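Local coordinates for cysteine S-methyltransferase NleE (Escherichia coli O157:H7, PDB 4R29), which probably methylates a zinc-binding cysteine of the host proteins TAB2 and TAB3 with S-adenosylmethionine, thereby shutting down NF-kappa-B signalling, at residues 160-174 with 190-203. The protein carries 1 engineered substitution. Residues are numbered along the deposited sequence; the frame is centred on the assembly and turned at random.
Sequences RANRFIELYNIKRDI and SEMIIAREMGEIFS. With SAM (S-adenosylmethionine), chain E.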
loop_
_atom_site.group_PDB
_atom_site.type_symbol
_atom_site.label_atom_id
_atom_site.label_comp_id
_atom_site.label_asym_id
_atom_site.label_seq_id
_atom_site.Cartn_x
_atom_site.Cartn_y
_atom_site.Cartn_z
ATOM N N ARG A 160 7.909 -9.800 5.274
ATOM C CA ARG A 160 7.650 -8.431 5.706
ATOM C C ARG A 160 6.230 -8.015 5.416
ATOM O O ARG A 160 5.620 -7.329 6.226
ATOM C CB ARG A 160 8.659 -7.435 5.114
ATOM C CG ARG A 160 10.000 -7.547 5.793
ATOM C CD ARG A 160 10.954 -6.453 5.421
ATOM N NE ARG A 160 12.196 -6.633 6.156
ATOM C CZ ARG A 160 13.123 -5.697 6.303
ATOM N NH1 ARG A 160 12.953 -4.490 5.767
ATOM N NH2 ARG A 160 14.220 -5.971 6.993
ATOM N N ALA A 161 5.685 -8.447 4.281
ATOM C CA ALA A 161 4.328 -8.057 3.951
ATOM C C ALA A 161 3.398 -8.643 4.996
ATOM O O ALA A 161 2.494 -7.972 5.485
ATOM C CB ALA A 161 3.942 -8.523 2.569
ATOM N N ASN A 162 3.630 -9.903 5.339
ATOM C CA ASN A 162 2.823 -10.560 6.358
ATOM C C ASN A 162 2.986 -9.882 7.716
ATOM O O ASN A 162 2.009 -9.617 8.412
ATOM C CB ASN A 162 3.180 -12.048 6.450
ATOM C CG ASN A 162 2.540 -12.871 5.348
ATOM O OD1 ASN A 162 1.483 -12.512 4.817
ATOM N ND2 ASN A 162 3.178 -13.975 4.994
ATOM N N ARG A 163 4.230 -9.597 8.082
ATOM C CA ARG A 163 4.523 -8.929 9.334
ATOM C C ARG A 163 3.844 -7.551 9.405
ATOM O O ARG A 163 3.371 -7.130 10.456
ATOM C CB ARG A 163 6.028 -8.804 9.518
ATOM C CG ARG A 163 6.456 -8.167 10.837
ATOM C CD ARG A 163 6.179 -9.131 11.963
ATOM N NE ARG A 163 6.674 -8.661 13.254
ATOM C CZ ARG A 163 6.090 -8.955 14.414
ATOM N NH1 ARG A 163 4.987 -9.700 14.441
ATOM N NH2 ARG A 163 6.599 -8.498 15.546
ATOM N N PHE A 164 3.774 -6.858 8.285
ATOM C CA PHE A 164 3.061 -5.597 8.274
ATOM C C PHE A 164 1.589 -5.785 8.622
ATOM O O PHE A 164 1.029 -5.024 9.401
ATOM C CB PHE A 164 3.184 -4.905 6.918
ATOM C CG PHE A 164 2.216 -3.778 6.737
ATOM C CD1 PHE A 164 2.464 -2.541 7.306
ATOM C CD2 PHE A 164 1.038 -3.963 6.023
ATOM C CE1 PHE A 164 1.567 -1.489 7.152
ATOM C CE2 PHE A 164 0.134 -2.918 5.858
ATOM C CZ PHE A 164 0.398 -1.678 6.427
ATOM N N ILE A 165 0.963 -6.792 8.029
ATOM C CA ILE A 165 -0.454 -7.038 8.248
ATOM C C ILE A 165 -0.758 -7.351 9.726
ATOM O O ILE A 165 -1.768 -6.894 10.282
ATOM C CB ILE A 165 -0.963 -8.143 7.308
ATOM C CG1 ILE A 165 -0.865 -7.667 5.853
ATOM C CG2 ILE A 165 -2.402 -8.534 7.646
ATOM C CD1 ILE A 165 -1.165 -8.767 4.835
ATOM N N GLU A 166 0.134 -8.110 10.355
ATOM C CA GLU A 166 0.050 -8.355 11.796
ATOM C C GLU A 166 0.161 -7.070 12.595
ATOM O O GLU A 166 -0.640 -6.836 13.501
ATOM C CB GLU A 166 1.159 -9.291 12.257
ATOM C CG GLU A 166 1.049 -10.680 11.709
ATOM C CD GLU A 166 2.291 -11.492 12.010
ATOM O OE1 GLU A 166 2.498 -12.530 11.342
ATOM O OE2 GLU A 166 3.064 -11.085 12.908
ATOM N N LEU A 167 1.169 -6.250 12.286
ATOM C CA LEU A 167 1.327 -5.004 13.011
ATOM C C LEU A 167 0.136 -4.103 12.718
ATOM O O LEU A 167 -0.418 -3.487 13.611
ATOM C CB LEU A 167 2.657 -4.321 12.667
ATOM C CG LEU A 167 3.919 -5.123 13.015
ATOM C CD1 LEU A 167 5.194 -4.433 12.565
ATOM C CD2 LEU A 167 3.968 -5.399 14.517
ATOM N N TYR A 168 -0.283 -4.054 11.464
ATOM C CA TYR A 168 -1.433 -3.244 11.099
ATOM C C TYR A 168 -2.698 -3.665 11.856
ATOM O O TYR A 168 -3.500 -2.826 12.254
ATOM C CB TYR A 168 -1.688 -3.343 9.611
ATOM C CG TYR A 168 -2.877 -2.541 9.155
ATOM C CD1 TYR A 168 -2.763 -1.174 8.933
ATOM C CD2 TYR A 168 -4.110 -3.144 8.942
ATOM C CE1 TYR A 168 -3.836 -0.428 8.506
ATOM C CE2 TYR A 168 -5.198 -2.406 8.518
ATOM C CZ TYR A 168 -5.052 -1.046 8.301
ATOM O OH TYR A 168 -6.114 -0.287 7.879
ATOM N N ASN A 169 -2.876 -4.969 12.025
ATOM C CA ASN A 169 -4.027 -5.489 12.742
ATOM C C ASN A 169 -3.961 -5.158 14.228
ATOM O O ASN A 169 -4.972 -4.897 14.860
ATOM C CB ASN A 169 -4.138 -7.003 12.549
ATOM C CG ASN A 169 -4.714 -7.377 11.195
ATOM O OD1 ASN A 169 -5.448 -6.602 10.587
ATOM N ND2 ASN A 169 -4.377 -8.567 10.714
ATOM N N ILE A 170 -2.759 -5.192 14.784
ATOM C CA ILE A 170 -2.595 -4.826 16.167
ATOM C C ILE A 170 -2.961 -3.359 16.343
ATOM O O ILE A 170 -3.724 -3.012 17.243
ATOM C CB ILE A 170 -1.171 -5.040 16.629
ATOM C CG1 ILE A 170 -0.878 -6.534 16.760
ATOM C CG2 ILE A 170 -0.933 -4.309 17.946
ATOM C CD1 ILE A 170 0.571 -6.814 17.137
ATOM N N LYS A 171 -2.428 -2.501 15.473
ATOM C CA LYS A 171 -2.748 -1.079 15.543
ATOM C C LYS A 171 -4.258 -0.865 15.484
ATOM O O LYS A 171 -4.831 -0.225 16.352
ATOM C CB LYS A 171 -2.087 -0.289 14.413
ATOM C CG LYS A 171 -2.226 1.234 14.569
ATOM C CD LYS A 171 -2.529 1.908 13.244
ATOM C CE LYS A 171 -1.876 3.303 13.122
ATOM N NZ LYS A 171 -1.958 4.149 14.368
ATOM N N ARG A 172 -4.908 -1.405 14.458
ATOM C CA ARG A 172 -6.330 -1.137 14.296
ATOM C C ARG A 172 -7.177 -1.779 15.423
ATOM O O ARG A 172 -8.147 -1.178 15.871
ATOM C CB ARG A 172 -6.827 -1.511 12.895
ATOM C CG ARG A 172 -6.957 -2.979 12.662
ATOM C CD ARG A 172 -8.405 -3.452 12.722
ATOM N NE ARG A 172 -8.463 -4.916 12.719
ATOM C CZ ARG A 172 -8.157 -5.671 11.664
ATOM N NH1 ARG A 172 -7.771 -5.099 10.525
ATOM N NH2 ARG A 172 -8.228 -6.998 11.748
ATOM N N ASP A 173 -6.792 -2.961 15.902
ATOM C CA ASP A 173 -7.477 -3.557 17.057
ATOM C C ASP A 173 -7.398 -2.652 18.288
ATOM O O ASP A 173 -8.397 -2.423 18.978
ATOM C CB ASP A 173 -6.933 -4.954 17.377
ATOM C CG ASP A 173 -7.324 -5.978 16.325
ATOM O OD1 ASP A 173 -8.083 -5.617 15.400
ATOM O OD2 ASP A 173 -6.885 -7.141 16.417
ATOM N N ILE A 174 -6.206 -2.125 18.545
ATOM C CA ILE A 174 -5.987 -1.225 19.666
ATOM C C ILE A 174 -6.828 0.040 19.522
ATOM O O ILE A 174 -7.543 0.443 20.442
ATOM C CB ILE A 174 -4.486 -0.914 19.831
ATOM C CG1 ILE A 174 -3.766 -2.169 20.343
ATOM C CG2 ILE A 174 -4.258 0.254 20.787
ATOM C CD1 ILE A 174 -2.296 -1.964 20.582
ATOM N N SER A 190 -1.213 3.966 19.922
ATOM C CA SER A 190 -1.086 2.758 19.118
ATOM C C SER A 190 0.203 2.828 18.297
ATOM O O SER A 190 0.853 1.812 18.075
ATOM C CB SER A 190 -2.320 2.523 18.231
ATOM O OG SER A 190 -2.377 3.448 17.153
ATOM N N GLU A 191 0.587 4.033 17.889
ATOM C CA GLU A 191 1.899 4.231 17.262
ATOM C C GLU A 191 3.044 3.860 18.198
ATOM O O GLU A 191 4.059 3.324 17.752
ATOM C CB GLU A 191 2.087 5.685 16.806
ATOM C CG GLU A 191 1.337 6.055 15.527
ATOM C CD GLU A 191 1.704 5.162 14.345
ATOM O OE1 GLU A 191 0.949 4.226 14.050
ATOM O OE2 GLU A 191 2.734 5.404 13.694
ATOM N N MET A 192 2.920 4.182 19.488
ATOM C CA MET A 192 4.019 3.888 20.393
ATOM C C MET A 192 4.201 2.372 20.432
ATOM O O MET A 192 5.307 1.871 20.595
ATOM C CB MET A 192 3.760 4.457 21.796
ATOM C CG MET A 192 4.880 4.182 22.805
ATOM S SD MET A 192 6.491 4.951 22.394
ATOM C CE MET A 192 6.328 6.634 23.029
ATOM N N ILE A 193 3.107 1.643 20.238
ATOM C CA ILE A 193 3.157 0.186 20.320
ATOM C C ILE A 193 3.822 -0.480 19.092
ATOM O O ILE A 193 4.588 -1.446 19.230
ATOM C CB ILE A 193 1.737 -0.423 20.493
ATOM C CG1 ILE A 193 0.991 0.213 21.675
ATOM C CG2 ILE A 193 1.821 -1.919 20.614
ATOM C CD1 ILE A 193 1.390 -0.298 23.018
ATOM N N ILE A 194 3.541 0.022 17.893
ATOM C CA ILE A 194 4.010 -0.693 16.697
ATOM C C ILE A 194 4.926 0.087 15.750
ATOM O O ILE A 194 5.414 -0.474 14.768
ATOM C CB ILE A 194 2.830 -1.261 15.893
ATOM C CG1 ILE A 194 1.763 -0.185 15.676
ATOM C CG2 ILE A 194 2.235 -2.476 16.598
ATOM C CD1 ILE A 194 2.010 0.689 14.488
ATOM N N ALA A 195 5.175 1.362 16.039
ATOM C CA ALA A 195 5.817 2.232 15.054
ATOM C C ALA A 195 7.263 1.820 14.762
ATOM O O ALA A 195 7.671 1.804 13.614
ATOM C CB ALA A 195 5.738 3.713 15.469
ATOM N N ARG A 196 8.031 1.489 15.795
ATOM C CA ARG A 196 9.423 1.075 15.607
ATOM C C ARG A 196 9.493 -0.208 14.796
ATOM O O ARG A 196 10.311 -0.344 13.881
ATOM C CB ARG A 196 10.149 0.886 16.947
ATOM C CG ARG A 196 11.567 0.328 16.784
ATOM C CD ARG A 196 12.392 0.383 18.077
ATOM N NE ARG A 196 12.545 1.735 18.601
ATOM C CZ ARG A 196 13.497 2.597 18.244
ATOM N NH1 ARG A 196 14.401 2.274 17.324
ATOM N NH2 ARG A 196 13.538 3.802 18.798
ATOM N N GLU A 197 8.618 -1.147 15.128
ATOM C CA GLU A 197 8.524 -2.383 14.372
ATOM C C GLU A 197 8.167 -2.136 12.887
ATOM O O GLU A 197 8.753 -2.747 11.997
ATOM C CB GLU A 197 7.544 -3.346 15.055
ATOM C CG GLU A 197 7.987 -3.774 16.453
ATOM C CD GLU A 197 7.671 -2.750 17.569
ATOM O OE1 GLU A 197 7.173 -1.627 17.306
ATOM O OE2 GLU A 197 7.916 -3.095 18.744
ATOM N N MET A 198 7.233 -1.227 12.617
ATOM C CA MET A 198 6.952 -0.825 11.233
ATOM C C MET A 198 8.157 -0.198 10.548
ATOM O O MET A 198 8.454 -0.523 9.407
ATOM C CB MET A 198 5.835 0.202 11.173
ATOM C CG MET A 198 4.610 -0.165 11.931
ATOM S SD MET A 198 3.254 -0.362 10.794
ATOM C CE MET A 198 3.953 -1.776 9.939
ATOM N N GLY A 199 8.813 0.743 11.223
ATOM C CA GLY A 199 9.961 1.413 10.647
ATOM C C GLY A 199 10.982 0.400 10.151
ATOM O O GLY A 199 11.508 0.496 9.032
ATOM N N GLU A 200 11.232 -0.600 10.986
ATOM C CA GLU A 200 12.172 -1.664 10.669
ATOM C C GLU A 200 11.771 -2.444 9.420
ATOM O O GLU A 200 12.582 -2.634 8.519
ATOM C CB GLU A 200 12.357 -2.571 11.888
ATOM C CG GLU A 200 13.005 -1.812 13.048
ATOM C CD GLU A 200 13.069 -2.598 14.349
ATOM O OE1 GLU A 200 12.461 -3.675 14.450
ATOM O OE2 GLU A 200 13.733 -2.123 15.288
ATOM N N ILE A 201 10.517 -2.878 9.346
ATOM C CA ILE A 201 10.114 -3.678 8.193
ATOM C C ILE A 201 10.025 -2.826 6.921
ATOM O O ILE A 201 10.165 -3.344 5.828
ATOM C CB ILE A 201 8.829 -4.526 8.446
ATOM C CG1 ILE A 201 7.626 -3.644 8.789
ATOM C CG2 ILE A 201 9.075 -5.571 9.558
ATOM C CD1 ILE A 201 6.280 -4.416 8.789
ATOM N N PHE A 202 9.836 -1.515 7.074
ATOM C CA PHE A 202 9.872 -0.629 5.921
ATOM C C PHE A 202 11.296 -0.222 5.542
ATOM O O PHE A 202 11.477 0.559 4.620
ATOM C CB PHE A 202 9.022 0.631 6.154
ATOM C CG PHE A 202 7.528 0.392 6.101
ATOM C CD1 PHE A 202 6.945 -0.244 5.014
ATOM C CD2 PHE A 202 6.708 0.814 7.146
ATOM C CE1 PHE A 202 5.572 -0.446 4.964
ATOM C CE2 PHE A 202 5.336 0.613 7.100
ATOM C CZ PHE A 202 4.772 -0.023 6.008
ATOM N N SER A 203 12.295 -0.744 6.251
ATOM C CA SER A 203 13.702 -0.468 5.921
ATOM C C SER A 203 14.136 0.978 6.151
ATOM O O SER A 203 15.084 1.425 5.547
ATOM C CB SER A 203 14.009 -0.819 4.461
ATOM O OG SER A 203 13.784 -2.184 4.203
HETATM N N SAM E . 4.391 4.436 2.285
HETATM C CA SAM E . 5.281 4.041 3.377
HETATM C C SAM E . 6.281 2.980 2.932
HETATM O O SAM E . 7.325 2.820 3.574
HETATM O OXT SAM E . 6.044 2.256 1.949
HETATM C CB SAM E . 4.519 3.492 4.579
HETATM C CG SAM E . 3.757 4.540 5.376
HETATM S SD SAM E . 3.305 3.997 7.056
HETATM C CE SAM E . 2.506 5.544 7.555
HETATM C "C5'" SAM E . 4.890 4.254 7.892
HETATM C "C4'" SAM E . 4.802 3.811 9.349
HETATM O "O4'" SAM E . 6.095 3.526 9.852
HETATM C "C3'" SAM E . 4.197 4.888 10.244
HETATM O "O3'" SAM E . 2.799 4.718 10.391
HETATM C "C2'" SAM E . 4.930 4.707 11.556
HETATM O "O2'" SAM E . 4.145 3.853 12.336
HETATM C "C1'" SAM E . 6.215 3.965 11.195
HETATM N N9 SAM E . 7.423 4.813 11.216
HETATM C C8 SAM E . 8.573 4.552 11.911
HETATM N N7 SAM E . 9.473 5.520 11.661
HETATM C C5 SAM E . 8.912 6.400 10.803
HETATM C C6 SAM E . 9.394 7.566 10.224
HETATM N N6 SAM E . 10.624 7.989 10.498
HETATM N N1 SAM E . 8.584 8.276 9.370
HETATM C C2 SAM E . 7.308 7.822 9.084
HETATM N N3 SAM E . 6.833 6.660 9.658
HETATM C C4 SAM E . 7.625 5.958 10.506
#
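L167 pushes its isobutyl group into a hole made by I194, E197, M198 and I201, a knob on the seam between two nearly antiparallel helix segments (173°) whose axes come within 9.4 Å. Its two methyls divide the work: CD1 sits 3.6 Å from CB of E197, and CD2 lies against I194 CG2. A second knob comes from the other side, where I201 fits among R160, R163, F164 and L167. With CG1 between the backbone N and carbonyl carbon (chi1 60°), its extended chain lays CD1 against the F164 backbone, while CG2 meets CG of R163.

Toward the ligand, M198 SD lies obliquely beside the F164 ring, 5.2 Å from its centroid, a Met-aromatic contact. CZ of F202 comes 3.7 Å from F164 CD1, the two ring planes inclined at 55°; one F202 face carries the methionine part of S-adenosylmethionine. M198 CB packs against the ribose oxygen O4'.

Farther along, K171 bends its chain so that NZ reaches two acceptors, S190 OG at 2.9 Å and E191 OE1 at 2.9 Å. In this salt bridge OE1 is met on its anti side, with NZ lifted somewhat out of the carboxylate plane, while OE2 takes a very short bond, 2.5 Å, from ribose O2' and another from Y212. K171 thus stands in the second shell and probably helps to position the carboxylate that holds the ribose; S190 OG also bonds to the A187 carbonyl. At the opposite end of the seam from K171, R160 stretches past I201, and its NH1 makes a weak bond to the I201 carbonyl, 3.0 Å, beside the Schellman turn at S203.

Consecutive helices 155-181 and 186-201 form a helical hairpin, one side lining the S-adenosylmethionine pocket; helix 206-219 packs on A195, whereas F164, I201 and F202 rest on strand 109-114 and A161 and F164 reach strand 145-151.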